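Local structure of nucleoprotein (Human coronavirus NL63, 5N4K) at residues V46-L51 with A140-L145; P34-S39 with P83-F88; K59-G64 with V119-G124. The protein probably packages the viral RNA genome into a helical ribonucleocapsid and supports virion assembly, with this chain forming its N-terminal RNA-binding domain. All coordinates share one frame; numbering follows the deposited sequence.

In the fold
Interactions 1 to 3 all lie in the antiparallel-sheet core of the N-terminal domain and the loops around it. Following the chain, the short strand 35-37 comes first and pairs with strand 80-90 in interaction 2, closing a loop that contains 46-51 and 59-64. Interaction 1 closes the longest loop, bringing 46-51, just past helix 43-46, against 140-145, which runs into strand 145-147. Interaction 3, which joins the start of strand 63-73 to loop 119-124, is nested inside that loop. Interaction 2 crosses both others. It touches interaction 1 where Val-37 meets Leu-145, and interaction 3 where the ring of Phe-88 packs on Gly-64.

Interaction 1 (V46-L51 with A140-L145); sequences VIPRNL and ALPPEL. With SO4 (sulfate ion), chain J; SO4 (sulfate ion), chain G.
Val-46, Pro-48 and Leu-51 pack against Pro-142, Glu-144 and Leu-145, so that two type I beta turns, Pro-48 to Leu-51 and Pro-142 to Leu-145, meet beside the antiparallel sheet of the coronavirus nucleocapsid N-terminal domain. No hydrogen bond joins the segments; each turn closes its own, Leu-51 N to Pro-48 O and Leu-145 N to Pro-142 O.

The tight side is apolar and centres on Leu-145. Its CD1 faces Leu-51 CD2 at 3.9 Å, the two side chains meeting tip to tip, and also touches Ile-47 CG1 at 4.0 Å, there crossing at about a right angle. Leu-145 CD2 reaches Val-46 CG2. Leu-51 CD1 lies 3.9 Å from Leu-141 CD2, these two side chains again crossing at about a right angle. Val-37 and Leu-35 of strand 35-37 continue this packing, and Val-109 and Val-111 of strand 108-112 meet Ile-47.

Toward the looser side, the Glu-144 chain bends at chi2 (85°) and its carboxylate carbon CD rests 3.8 Å from Val-46 CG1, while OE2 forms a salt bridge with Lys-41. Arg-49 takes no part in the packing; its guanidinium binds two sulfate ions, probably from the crystallisation liquor: NE gives a 2.9 Å bond to O2 of one, in the guanidinium plane, and NH2 a 2.7 Å bond to O3 of the other.

The two partly exposed proline rings touch tip to tip, Pro-48 CG to Pro-142 CG at 3.7 Å, and Pro-142 CG also lies 3.4 Å from Val-46 O.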
ATOM      1  N   VAL A  46     -17.995  -6.876  -1.509  1.00 17.22           N
ATOM      2  CA  VAL A  46     -18.411  -7.572  -0.368  1.00 18.27           C
ATOM      3  C   VAL A  46     -18.389  -6.834   0.935  1.00 17.25           C
ATOM      4  O   VAL A  46     -19.036  -7.195   1.917  1.00 19.16           O
ATOM      5  CB  VAL A  46     -17.796  -8.984  -0.196  1.00 22.32           C
ATOM      6  CG1 VAL A  46     -18.179  -9.879  -1.413  1.00 25.01           C
ATOM      7  CG2 VAL A  46     -16.346  -8.926   0.049  1.00 22.07           C
ATOM      8  N   ILE A  47     -17.558  -5.787   1.033  1.00 13.33           N
ATOM      9  CA  ILE A  47     -17.439  -5.098   2.258  1.00 12.38           C
ATOM     10  C   ILE A  47     -18.564  -4.083   2.383  1.00 13.87           C
ATOM     11  O   ILE A  47     -18.683  -3.176   1.515  1.00 14.33           O
ATOM     12  CB  ILE A  47     -16.059  -4.346   2.306  1.00 12.98           C
ATOM     13  CG1 ILE A  47     -14.920  -5.353   2.364  1.00 13.34           C
ATOM     14  CG2 ILE A  47     -16.033  -3.295   3.418  1.00 13.41           C
ATOM     15  CD1 ILE A  47     -13.527  -4.774   2.148  1.00 14.41           C
ATOM     16  N   PRO A  48     -19.458  -4.207   3.386  1.00 12.82           N
ATOM     17  CA  PRO A  48     -20.601  -3.255   3.507  1.00 12.90           C
ATOM     18  C   PRO A  48     -20.138  -1.811   3.671  1.00 11.86           C
ATOM     19  O   PRO A  48     -19.072  -1.528   4.222  1.00 11.80           O
ATOM     20  CB  PRO A  48     -21.342  -3.729   4.746  1.00 15.46           C
ATOM     21  CG  PRO A  48     -20.954  -5.181   4.816  1.00 16.89           C
ATOM     22  CD  PRO A  48     -19.533  -5.248   4.432  1.00 14.18           C
ATOM     23  N   ARG A  49     -21.018  -0.867   3.228  1.00 12.57           N
ATOM     24  CA  ARG A  49     -20.774   0.552   3.263  1.00 12.45           C
ATOM     25  C   ARG A  49     -20.386   1.039   4.597  1.00 11.29           C
ATOM     26  O   ARG A  49     -19.706   2.079   4.699  1.00 11.69           O
ATOM     27  CB  ARG A  49     -22.035   1.289   2.801  1.00 14.41           C
ATOM     28  CG  ARG A  49     -23.203   1.252   3.810  1.00 15.32           C
ATOM     29  CD  ARG A  49     -24.494   1.886   3.434  1.00 18.24           C
ATOM     30  NE  ARG A  49     -25.412   1.716   4.522  1.00 18.04           N
ATOM     31  CZ  ARG A  49     -25.516   2.494   5.560  1.00 19.19           C
ATOM     32  NH1 ARG A  49     -24.860   3.639   5.614  1.00 21.05           N
ATOM     33  NH2 ARG A  49     -26.316   2.155   6.562  1.00 20.17           N
ATOM     34  N   ASN A  50     -20.852   0.395   5.697  1.00 11.06           N
ATOM     35  CA  ASN A  50     -20.710   0.892   7.008  1.00 11.83           C
ATOM     36  C   ASN A  50     -19.907  -0.066   7.914  1.00 11.77           C
ATOM     37  O   ASN A  50     -20.031   0.001   9.142  1.00 13.92           O
ATOM     38  CB  ASN A  50     -22.080   1.151   7.682  1.00 14.78           C
ATOM     39  CG  ASN A  50     -22.959  -0.080   7.621  1.00 15.25           C
ATOM     40  OD1 ASN A  50     -22.809  -1.010   6.872  1.00 16.27           O
ATOM     41  ND2 ASN A  50     -24.067   0.044   8.432  1.00 19.84           N
ATOM     42  N   LEU A  51     -18.977  -0.812   7.315  1.00 11.36           N
ATOM     43  CA  LEU A  51     -18.156  -1.801   8.076  1.00 11.71           C
ATOM     44  C   LEU A  51     -16.991  -1.055   8.680  1.00 11.77           C
ATOM     45  O   LEU A  51     -15.827  -1.157   8.213  1.00 12.15           O
ATOM     46  CB  LEU A  51     -17.759  -2.904   7.183  1.00 13.21           C
ATOM     47  CG  LEU A  51     -17.115  -4.106   7.992  1.00 14.42           C
ATOM     48  CD1 LEU A  51     -18.210  -4.883   8.722  1.00 15.45           C
ATOM     49  CD2 LEU A  51     -16.343  -5.039   7.127  1.00 14.60           C
ATOM     50  N   ALA A 140     -23.492  -7.890  11.035  1.00 18.46           N
ATOM     51  CA  ALA A 140     -22.962  -9.210  10.716  1.00 18.18           C
ATOM     52  C   ALA A 140     -21.903  -9.054   9.635  1.00 18.79           C
ATOM     53  O   ALA A 140     -22.058  -8.241   8.759  1.00 19.77           O
ATOM     54  CB  ALA A 140     -24.053 -10.157  10.241  1.00 22.74           C
ATOM     55  N   LEU A 141     -20.858  -9.848   9.694  1.00 18.83           N
ATOM     56  CA  LEU A 141     -19.968  -9.994   8.541  1.00 16.67           C
ATOM     57  C   LEU A 141     -20.611 -10.751   7.483  1.00 16.75           C
ATOM     58  O   LEU A 141     -21.206 -11.836   7.745  1.00 20.11           O
ATOM     59  CB  LEU A 141     -18.696 -10.726   8.895  1.00 19.38           C
ATOM     60  CG  LEU A 141     -17.669  -9.933   9.652  1.00 20.44           C
ATOM     61  CD1 LEU A 141     -16.444 -10.722  10.059  1.00 22.77           C
ATOM     62  CD2 LEU A 141     -17.178  -8.677   8.980  1.00 22.32           C
ATOM     63  N   PRO A 142     -20.564 -10.316   6.240  1.00 15.93           N
ATOM     64  CA  PRO A 142     -20.945 -11.155   5.129  1.00 16.45           C
ATOM     65  C   PRO A 142     -20.174 -12.456   5.055  1.00 15.97           C
ATOM     66  O   PRO A 142     -19.075 -12.539   5.575  1.00 16.68           O
ATOM     67  CB  PRO A 142     -20.662 -10.240   3.897  1.00 19.55           C
ATOM     68  CG  PRO A 142     -20.652  -8.824   4.461  1.00 24.02           C
ATOM     69  CD  PRO A 142     -20.010  -8.995   5.779  1.00 19.04           C
ATOM     70  N   PRO A 143     -20.749 -13.448   4.320  1.00 16.52           N
ATOM     71  CA  PRO A 143     -20.128 -14.782   4.314  1.00 20.38           C
ATOM     72  C   PRO A 143     -18.701 -14.796   3.799  1.00 19.12           C
ATOM     73  O   PRO A 143     -17.887 -15.635   4.194  1.00 18.43           O
ATOM     74  CB  PRO A 143     -21.057 -15.559   3.394  1.00 20.32           C
ATOM     75  CG  PRO A 143     -22.316 -14.916   3.466  1.00 22.76           C
ATOM     76  CD  PRO A 143     -22.047 -13.430   3.603  1.00 18.96           C
ATOM     77  N   GLU A 144     -18.352 -13.846   2.935  1.00 15.40           N
ATOM     78  CA  GLU A 144     -16.999 -13.813   2.317  1.00 14.79           C
ATOM     79  C   GLU A 144     -15.923 -13.172   3.172  1.00 14.91           C
ATOM     80  O   GLU A 144     -14.775 -13.221   2.768  1.00 14.67           O
ATOM     81  CB  GLU A 144     -17.103 -13.032   1.021  1.00 16.95           C
ATOM     82  CG  GLU A 144     -18.079 -13.553  -0.017  1.00 17.49           C
ATOM     83  CD  GLU A 144     -19.526 -13.081   0.158  1.00 18.66           C
ATOM     84  OE1 GLU A 144     -19.914 -12.369   1.161  1.00 19.39           O
ATOM     85  OE2 GLU A 144     -20.287 -13.546  -0.757  1.00 24.55           O
ATOM     86  N   LEU A 145     -16.272 -12.623   4.303  1.00 13.20           N
ATOM     87  CA  LEU A 145     -15.355 -11.950   5.198  1.00 14.81           C
ATOM     88  C   LEU A 145     -15.180 -12.710   6.553  1.00 14.80           C
ATOM     89  O   LEU A 145     -16.167 -13.187   7.116  1.00 16.50           O
ATOM     90  CB  LEU A 145     -15.812 -10.510   5.549  1.00 16.04           C
ATOM     91  CG  LEU A 145     -15.848  -9.577   4.354  1.00 16.14           C
ATOM     92  CD1 LEU A 145     -16.260  -8.214   4.892  1.00 16.88           C
ATOM     93  CD2 LEU A 145     -14.496  -9.444   3.711  1.00 16.98           C
TER
HETATM   94  S   SO4 J 408     -25.221   2.847   9.921  0.50 20.67           S
HETATM   95  O1  SO4 J 408     -25.315   1.396   9.733  0.50 26.05           O
HETATM   96  O2  SO4 J 408     -26.281   3.241  10.866  0.50 31.15           O
HETATM   97  O3  SO4 J 408     -25.354   3.642   8.665  0.50 24.85           O
HETATM   98  O4  SO4 J 408     -23.925   3.208  10.216  0.50 15.79           O
HETATM   99  S   SO4 G 405     -26.416  -1.650   2.578  0.70 26.47           S
HETATM  100  O1  SO4 G 405     -27.613  -2.415   2.196  0.70 36.35           O
HETATM  101  O2  SO4 G 405     -26.629  -0.779   3.805  0.70 29.01           O
HETATM  102  O3  SO4 G 405     -25.171  -2.484   2.890  0.70 32.27           O
HETATM  103  O4  SO4 G 405     -25.933  -1.034   1.370  0.70 19.84           O

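Interaction 2 (P34-S39 with P83-F88); sequences PLLVSS and PPKVHF. With SO4 (sulfate ion), chain F.
Leu-35 and Val-86 form a hydrogen-bonded antiparallel pair where the short strand 35-37 adds to strand 80-90 in the domain's five-stranded sheet. Three backbone bonds join the strands: Leu-35 N to Val-86 O (3.0 Å), Val-86 N to Leu-35 O (2.9 Å) and Val-37 N to Pro-84 O (3.0 Å). Leu-36 and Lys-85 make the adjoining non-hydrogen-bonded pair, and Lys-85 CA adds a CA-H...O contact to Leu-35 O.

Apolar contacts line both faces. On that of Leu-35 and Val-86, Leu-35 CB meets Val-86 CG2 at 3.7 Å. On the other, Leu-36 has CG anti to the backbone N (chi1 -164°); CG packs on Pro-83 CB, and CD1 lies 3.7 Å from Lys-85 CG. Val-37 crosses Val-86 at about a right angle, CG2 to CG1, and its CB meets Pro-84 CG. Pro-84 also packs on Phe-26 of the second subunit.

Beyond the strand pair, extended Lys-85 brings NZ to 2.6 Å from O2 of a sulfate, probably from the crystallisation liquor, which Arg-71 and Gln-69 also hydrogen-bond.

The aromatic contact is a CH-pi interaction. His-87 NE2 is hydrogen-bonded to Gln-69 OE1, while Pro-34 CB sits over one ring face, 3.7 Å from the His-87 centroid and 20° off its normal.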
ATOM      1  N   PRO A  34      -6.436  -7.724  10.388  1.00 12.67           N
ATOM      2  CA  PRO A  34      -7.106  -7.727   9.074  1.00 12.96           C
ATOM      3  C   PRO A  34      -8.296  -8.646   9.033  1.00 15.14           C
ATOM      4  O   PRO A  34      -8.480  -9.546   9.887  1.00 15.48           O
ATOM      5  CB  PRO A  34      -6.028  -8.191   8.125  1.00 13.91           C
ATOM      6  CG  PRO A  34      -5.125  -9.051   8.972  1.00 14.42           C
ATOM      7  CD  PRO A  34      -5.181  -8.470  10.328  1.00 13.69           C
ATOM      8  N   LEU A  35      -9.102  -8.488   7.976  1.00 12.28           N
ATOM      9  CA  LEU A  35     -10.074  -9.472   7.573  1.00 13.33           C
ATOM     10  C   LEU A  35      -9.487 -10.198   6.364  1.00 13.67           C
ATOM     11  O   LEU A  35      -8.667  -9.660   5.571  1.00 13.22           O
ATOM     12  CB  LEU A  35     -11.407  -8.869   7.179  1.00 14.06           C
ATOM     13  CG  LEU A  35     -11.971  -7.947   8.226  1.00 15.72           C
ATOM     14  CD1 LEU A  35     -13.284  -7.316   7.661  1.00 16.31           C
ATOM     15  CD2 LEU A  35     -12.176  -8.642   9.523  1.00 16.25           C
ATOM     16  N   LEU A  36      -9.995 -11.432   6.151  1.00 14.32           N
ATOM     17  CA  LEU A  36      -9.687 -12.216   5.002  1.00 14.69           C
ATOM     18  C   LEU A  36     -10.914 -12.197   4.052  1.00 13.10           C
ATOM     19  O   LEU A  36     -12.033 -12.358   4.515  1.00 14.36           O
ATOM     20  CB  LEU A  36      -9.396 -13.660   5.545  1.00 18.25           C
ATOM     21  CG  LEU A  36      -8.697 -14.503   4.565  1.00 23.45           C
ATOM     22  CD1 LEU A  36      -7.230 -14.071   4.352  1.00 23.59           C
ATOM     23  CD2 LEU A  36      -8.777 -15.947   5.115  1.00 25.66           C
ATOM     24  N   VAL A  37     -10.669 -12.061   2.758  1.00 15.05           N
ATOM     25  CA  VAL A  37     -11.742 -12.061   1.762  1.00 14.20           C
ATOM     26  C   VAL A  37     -11.691 -13.366   1.011  1.00 15.22           C
ATOM     27  O   VAL A  37     -10.828 -13.549   0.152  1.00 15.90           O
ATOM     28  CB  VAL A  37     -11.620 -10.905   0.792  1.00 16.45           C
ATOM     29  CG1 VAL A  37     -12.876 -10.814  -0.035  1.00 16.51           C
ATOM     30  CG2 VAL A  37     -11.518  -9.584   1.513  1.00 17.50           C
ATOM     31  N   SER A  38     -12.602 -14.292   1.373  1.00 15.09           N
ATOM     32  CA  SER A  38     -12.610 -15.594   0.708  0.70 17.73           C
ATOM     33  C   SER A  38     -13.606 -15.539  -0.479  1.00 19.72           C
ATOM     34  O   SER A  38     -14.076 -14.432  -0.911  1.00 24.36           O
ATOM     35  CB  SER A  38     -12.880 -16.671   1.752  0.70 18.63           C
ATOM     36  OG  SER A  38     -11.807 -16.661   2.731  0.70 22.73           O
ATOM     37  N   SER A  39     -14.049 -16.652  -0.964  1.00 21.94           N
ATOM     38  CA  SER A  39     -14.819 -16.675  -2.266  1.00 27.41           C
ATOM     39  C   SER A  39     -14.221 -15.844  -3.474  1.00 27.42           C
ATOM     40  O   SER A  39     -13.035 -15.505  -3.456  1.00 29.82           O
ATOM     41  CB  SER A  39     -16.302 -16.398  -1.994  1.00 30.21           C
ATOM     42  OG  SER A  39     -17.156 -16.891  -2.996  1.00 35.22           O
ATOM     43  N   PRO A  83      -6.397 -15.870  -0.653  1.00 16.92           N
ATOM     44  CA  PRO A  83      -7.375 -14.850  -0.405  1.00 15.91           C
ATOM     45  C   PRO A  83      -6.671 -13.580   0.057  1.00 14.22           C
ATOM     46  O   PRO A  83      -5.742 -13.573   0.830  1.00 14.57           O
ATOM     47  CB  PRO A  83      -8.208 -15.413   0.715  1.00 15.88           C
ATOM     48  CG  PRO A  83      -8.137 -16.897   0.446  1.00 18.32           C
ATOM     49  CD  PRO A  83      -6.730 -17.125   0.097  1.00 17.30           C
ATOM     50  N   PRO A  84      -7.175 -12.455  -0.478  1.00 14.07           N
ATOM     51  CA  PRO A  84      -6.567 -11.197  -0.036  1.00 15.87           C
ATOM     52  C   PRO A  84      -6.915 -10.866   1.388  1.00 15.39           C
ATOM     53  O   PRO A  84      -7.921 -11.337   1.916  1.00 15.73           O
ATOM     54  CB  PRO A  84      -7.126 -10.151  -1.006  1.00 17.47           C
ATOM     55  CG  PRO A  84      -8.274 -10.748  -1.605  1.00 19.48           C
ATOM     56  CD  PRO A  84      -8.136 -12.247  -1.566  1.00 15.75           C
ATOM     57  N   LYS A  85      -6.085 -10.061   2.029  1.00 14.50           N
ATOM     58  CA  LYS A  85      -6.400  -9.484   3.296  1.00 15.87           C
ATOM     59  C   LYS A  85      -6.768  -8.001   3.098  1.00 12.50           C
ATOM     60  O   LYS A  85      -6.405  -7.380   2.121  1.00 13.81           O
ATOM     61  CB  LYS A  85      -5.262  -9.599   4.295  1.00 17.81           C
ATOM     62  CG  LYS A  85      -5.128 -11.017   4.880  1.00 20.39           C
ATOM     63  CD  LYS A  85      -3.885 -11.119   5.751  1.00 23.60           C
ATOM     64  CE  LYS A  85      -3.783 -12.562   6.178  1.00 27.86           C
ATOM     65  NZ  LYS A  85      -2.500 -12.822   6.906  1.00 29.46           N
ATOM     66  N   VAL A  86      -7.576  -7.500   4.021  1.00 11.87           N
ATOM     67  CA  VAL A  86      -7.881  -6.071   4.077  1.00 10.90           C
ATOM     68  C   VAL A  86      -7.580  -5.536   5.459  1.00 11.16           C
ATOM     69  O   VAL A  86      -7.906  -6.172   6.476  1.00 11.81           O
ATOM     70  CB  VAL A  86      -9.348  -5.772   3.653  1.00 11.96           C
ATOM     71  CG1 VAL A  86      -9.547  -5.992   2.169  1.00 13.36           C
ATOM     72  CG2 VAL A  86     -10.379  -6.580   4.458  1.00 11.76           C
ATOM     73  N   HIS A  87      -6.997  -4.342   5.519  1.00 10.51           N
ATOM     74  CA  HIS A  87      -6.688  -3.693   6.805  1.00 10.58           C
ATOM     75  C   HIS A  87      -7.394  -2.345   6.884  1.00 10.09           C
ATOM     76  O   HIS A  87      -7.399  -1.586   5.891  1.00 10.86           O
ATOM     77  CB  HIS A  87      -5.170  -3.457   6.918  1.00 11.58           C
ATOM     78  CG  HIS A  87      -4.320  -4.677   6.830  1.00 15.39           C
ATOM     79  ND1 HIS A  87      -3.794  -5.250   7.944  1.00 19.79           N
ATOM     80  CD2 HIS A  87      -3.907  -5.357   5.780  1.00 18.27           C
ATOM     81  CE1 HIS A  87      -3.125  -6.326   7.589  1.00 18.23           C
ATOM     82  NE2 HIS A  87      -3.151  -6.414   6.283  1.00 19.77           N
ATOM     83  N   PHE A  88      -7.947  -2.032   8.061  1.00  9.83           N
ATOM     84  CA  PHE A  88      -8.749  -0.823   8.194  1.00  9.92           C
ATOM     85  C   PHE A  88      -7.905   0.315   8.718  1.00  9.41           C
ATOM     86  O   PHE A  88      -7.101   0.162   9.677  1.00 10.43           O
ATOM     87  CB  PHE A  88      -9.871  -1.059   9.229  1.00 10.89           C
ATOM     88  CG  PHE A  88     -10.623   0.217   9.514  1.00  9.55           C
ATOM     89  CD1 PHE A  88     -11.614   0.624   8.637  1.00 10.49           C
ATOM     90  CD2 PHE A  88     -10.316   1.003  10.589  1.00  9.67           C
ATOM     91  CE1 PHE A  88     -12.274   1.829   8.822  1.00 10.83           C
ATOM     92  CE2 PHE A  88     -10.959   2.224  10.794  1.00  9.67           C
ATOM     93  CZ  PHE A  88     -11.914   2.619   9.897  1.00 11.08           C
TER
HETATM   94  S   SO4 F 404       0.507 -12.730   4.983  0.60 36.72           S
HETATM   95  O1  SO4 F 404       0.440 -13.621   3.807  0.60 37.14           O
HETATM   96  O2  SO4 F 404      -0.738 -11.973   5.193  0.60 36.49           O
HETATM   97  O3  SO4 F 404       1.470 -11.704   4.583  0.60 38.61           O
HETATM   98  O4  SO4 F 404       0.793 -13.421   6.273  0.60 35.76           O

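Interaction 3 (K59-G64 with V119-G124); sequences KDEQIG and VNTSLG
A single carboxylate oxygen, Glu-61 OE2, accepts two hydrogen bonds from one residue, Ser-122, and so ties the 3-10 turn 59-61 to loop 119-124 beside the antiparallel sheet of the RNA-binding domain. Ser-122 OG donates to Glu-61 OE2 at 2.6 Å, and OE2 receives it on its syn lone pair, on the side of the other carboxylate oxygen. The backbone Ser-122 N approaches the same atom from the anti side at 2.8 Å, 30° out of the carboxylate plane, with an N-H...O angle of 156°. With chi1 at 70°, Ser-122 OG stands between its own backbone N and carbonyl carbon, which lets hydroxyl and amide grip the same oxygen.

The other oxygen, Glu-61 OE1, takes a bond from Asn-58 N and one from a water (2.7 Å) that also donates to Ser-122 OG. These donors fix the carboxylate's rotation and probably favour its charged form. Another water lies within hydrogen-bonding distance of both Asp-60 O and Val-119 O.

Carbon atoms pack beside this polar grip. The extended Glu-61 chain crosses Thr-121 obliquely, its CB 3.8 Å from Thr-121 CG2, and that methyl also meets Ile-63 CG2, at the start of strand 63-73. Thr-121 OG1 bonds to Leu-91 O, just past strand 80-90, and Tyr-90 touches both Thr-121 and Leu-123. Leu-123 in turn slants across Glu-61, its CD2 4.2 Å from Glu-61 OE1.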
ATOM      1  N   LYS A  59     -18.195  10.189  17.387  1.00 15.85           N
ATOM      2  CA  LYS A  59     -19.153   9.769  16.411  1.00 15.65           C
ATOM      3  C   LYS A  59     -18.766  10.288  15.006  1.00 14.02           C
ATOM      4  O   LYS A  59     -18.892   9.544  13.982  1.00 14.73           O
ATOM      5  CB  LYS A  59     -20.593  10.276  16.796  1.00 19.45           C
ATOM      6  CG  LYS A  59     -21.633   9.527  16.087  1.00 24.47           C
ATOM      7  CD  LYS A  59     -23.103   9.636  16.508  1.00 31.48           C
ATOM      8  CE  LYS A  59     -23.733   8.377  15.900  1.00 36.94           C
ATOM      9  NZ  LYS A  59     -25.192   8.530  15.709  1.00 45.07           N
ATOM     10  N   ASP A  60     -18.178  11.456  14.929  1.00 13.26           N
ATOM     11  CA  ASP A  60     -17.880  11.962  13.636  0.50 15.06           C
ATOM     12  C   ASP A  60     -16.661  11.300  12.987  1.00 12.74           C
ATOM     13  O   ASP A  60     -16.423  11.449  11.787  1.00 12.42           O
ATOM     14  CB  ASP A  60     -17.911  13.495  13.563  0.50 18.33           C
ATOM     15  CG  ASP A  60     -16.952  14.175  14.440  0.50 20.83           C
ATOM     16  OD1 ASP A  60     -15.892  13.618  14.688  0.50 22.75           O
ATOM     17  OD2 ASP A  60     -17.232  15.337  14.898  0.50 21.62           O
ATOM     18  N   GLU A  61     -15.927  10.488  13.732  1.00 12.32           N
ATOM     19  CA  GLU A  61     -14.700   9.836  13.272  1.00 11.65           C
ATOM     20  C   GLU A  61     -14.913   8.402  12.841  1.00 11.63           C
ATOM     21  O   GLU A  61     -13.924   7.719  12.543  1.00 11.98           O
ATOM     22  CB  GLU A  61     -13.608   9.931  14.322  1.00 12.48           C
ATOM     23  CG  GLU A  61     -13.138  11.332  14.568  1.00 13.06           C
ATOM     24  CD  GLU A  61     -12.109  11.464  15.706  1.00 13.85           C
ATOM     25  OE1 GLU A  61     -12.419  10.891  16.801  1.00 15.52           O
ATOM     26  OE2 GLU A  61     -11.044  12.153  15.488  1.00 16.10           O
ATOM     27  N   GLN A  62     -16.130   7.894  12.763  1.00 10.76           N
ATOM     28  CA  GLN A  62     -16.376   6.479  12.434  1.00 11.14           C
ATOM     29  C   GLN A  62     -16.455   6.338  10.908  1.00 10.44           C
ATOM     30  O   GLN A  62     -17.466   6.115  10.282  1.00 10.70           O
ATOM     31  CB  GLN A  62     -17.624   5.925  13.071  1.00 12.00           C
ATOM     32  CG  GLN A  62     -17.711   6.080  14.613  1.00 12.74           C
ATOM     33  CD  GLN A  62     -16.457   5.594  15.294  1.00 14.53           C
ATOM     34  OE1 GLN A  62     -16.166   4.403  15.175  1.00 15.79           O
ATOM     35  NE2 GLN A  62     -15.763   6.424  15.923  1.00 14.33           N
ATOM     36  N   ILE A  63     -15.267   6.494  10.289  1.00 10.14           N
ATOM     37  CA  ILE A  63     -15.151   6.628   8.837  1.00 10.15           C
ATOM     38  C   ILE A  63     -13.683   6.279   8.448  1.00  9.95           C
ATOM     39  O   ILE A  63     -12.753   6.659   9.162  1.00 10.82           O
ATOM     40  CB  ILE A  63     -15.549   8.071   8.415  1.00 10.59           C
ATOM     41  CG1 ILE A  63     -15.440   8.223   6.901  1.00 10.13           C
ATOM     42  CG2 ILE A  63     -14.770   9.126   9.176  1.00 10.94           C
ATOM     43  CD1 ILE A  63     -16.248   9.447   6.434  1.00 11.47           C
ATOM     44  N   GLY A  64     -13.524   5.635   7.295  1.00  9.45           N
ATOM     45  CA  GLY A  64     -12.186   5.346   6.836  1.00  9.69           C
ATOM     46  C   GLY A  64     -12.245   4.424   5.673  1.00 10.16           C
ATOM     47  O   GLY A  64     -13.142   4.455   4.838  1.00  9.32           O
ATOM     48  N   VAL A 119     -14.160  14.335   7.131  1.00 11.40           N
ATOM     49  CA  VAL A 119     -12.943  15.029   7.371  1.00 13.27           C
ATOM     50  C   VAL A 119     -11.934  14.122   8.045  1.00 12.20           C
ATOM     51  O   VAL A 119     -12.318  13.148   8.737  1.00 12.59           O
ATOM     52  CB  VAL A 119     -13.071  16.307   8.151  1.00 17.05           C
ATOM     53  CG1 VAL A 119     -14.037  17.248   7.474  1.00 17.32           C
ATOM     54  CG2 VAL A 119     -13.457  16.063   9.552  1.00 18.46           C
ATOM     55  N   ASN A 120     -10.674  14.468   7.931  1.00 11.57           N
ATOM     56  CA  ASN A 120      -9.601  13.670   8.489  1.00 12.27           C
ATOM     57  C   ASN A 120      -9.846  13.543   9.980  1.00 12.85           C
ATOM     58  O   ASN A 120     -10.155  14.508  10.712  1.00 14.29           O
ATOM     59  CB  ASN A 120      -8.233  14.262   8.253  1.00 13.69           C
ATOM     60  CG  ASN A 120      -7.833  14.159   6.833  1.00 16.39           C
ATOM     61  OD1 ASN A 120      -8.327  13.351   6.096  1.00 16.95           O
ATOM     62  ND2 ASN A 120      -6.844  14.960   6.442  1.00 22.57           N
ATOM     63  N   THR A 121      -9.665  12.341  10.488  1.00 12.00           N
ATOM     64  CA  THR A 121      -9.810  12.079  11.917  1.00 11.02           C
ATOM     65  C   THR A 121      -8.516  12.408  12.693  1.00 12.35           C
ATOM     66  O   THR A 121      -7.489  12.681  12.123  1.00 13.97           O
ATOM     67  CB  THR A 121     -10.170  10.592  12.196  1.00 11.82           C
ATOM     68  OG1 THR A 121      -8.983   9.763  11.989  1.00 12.93           O
ATOM     69  CG2 THR A 121     -11.271  10.085  11.332  1.00 11.46           C
ATOM     70  N   SER A 122      -8.673  12.371  14.018  1.00 13.37           N
ATOM     71  CA  SER A 122      -7.583  12.762  14.952  1.00 15.62           C
ATOM     72  C   SER A 122      -6.794  11.575  15.454  1.00 17.92           C
ATOM     73  O   SER A 122      -5.955  11.710  16.342  1.00 18.45           O
ATOM     74  CB  SER A 122      -8.203  13.530  16.150  1.00 17.54           C
ATOM     75  OG  SER A 122      -8.948  12.660  16.963  1.00 18.73           O
ATOM     76  N   LEU A 123      -7.075  10.377  14.935  1.00 14.51           N
ATOM     77  CA  LEU A 123      -6.699   9.113  15.549  1.00 16.27           C
ATOM     78  C   LEU A 123      -5.323   8.626  15.247  1.00 15.45           C
ATOM     79  O   LEU A 123      -4.864   7.732  15.982  1.00 16.60           O
ATOM     80  CB  LEU A 123      -7.757   8.048  15.240  1.00 16.61           C
ATOM     81  CG  LEU A 123      -9.131   8.440  15.798  1.00 17.01           C
ATOM     82  CD1 LEU A 123     -10.173   7.465  15.400  1.00 18.43           C
ATOM     83  CD2 LEU A 123      -9.106   8.435  17.326  1.00 18.69           C
ATOM     84  N   GLY A 124      -4.666   9.137  14.218  1.00 14.28           N
ATOM     85  CA  GLY A 124      -3.361   8.662  13.877  1.00 16.63           C
ATOM     86  C   GLY A 124      -3.341   7.207  13.520  1.00 15.55           C
ATOM     87  O   GLY A 124      -4.269   6.594  13.094  1.00 17.03           O
TER
HETATM   88  O   HOH W   1     -13.880  12.579  10.969  1.00 14.06           O
HETATM   89  O   HOH W   2     -11.177  11.583  19.111  1.00 24.75           O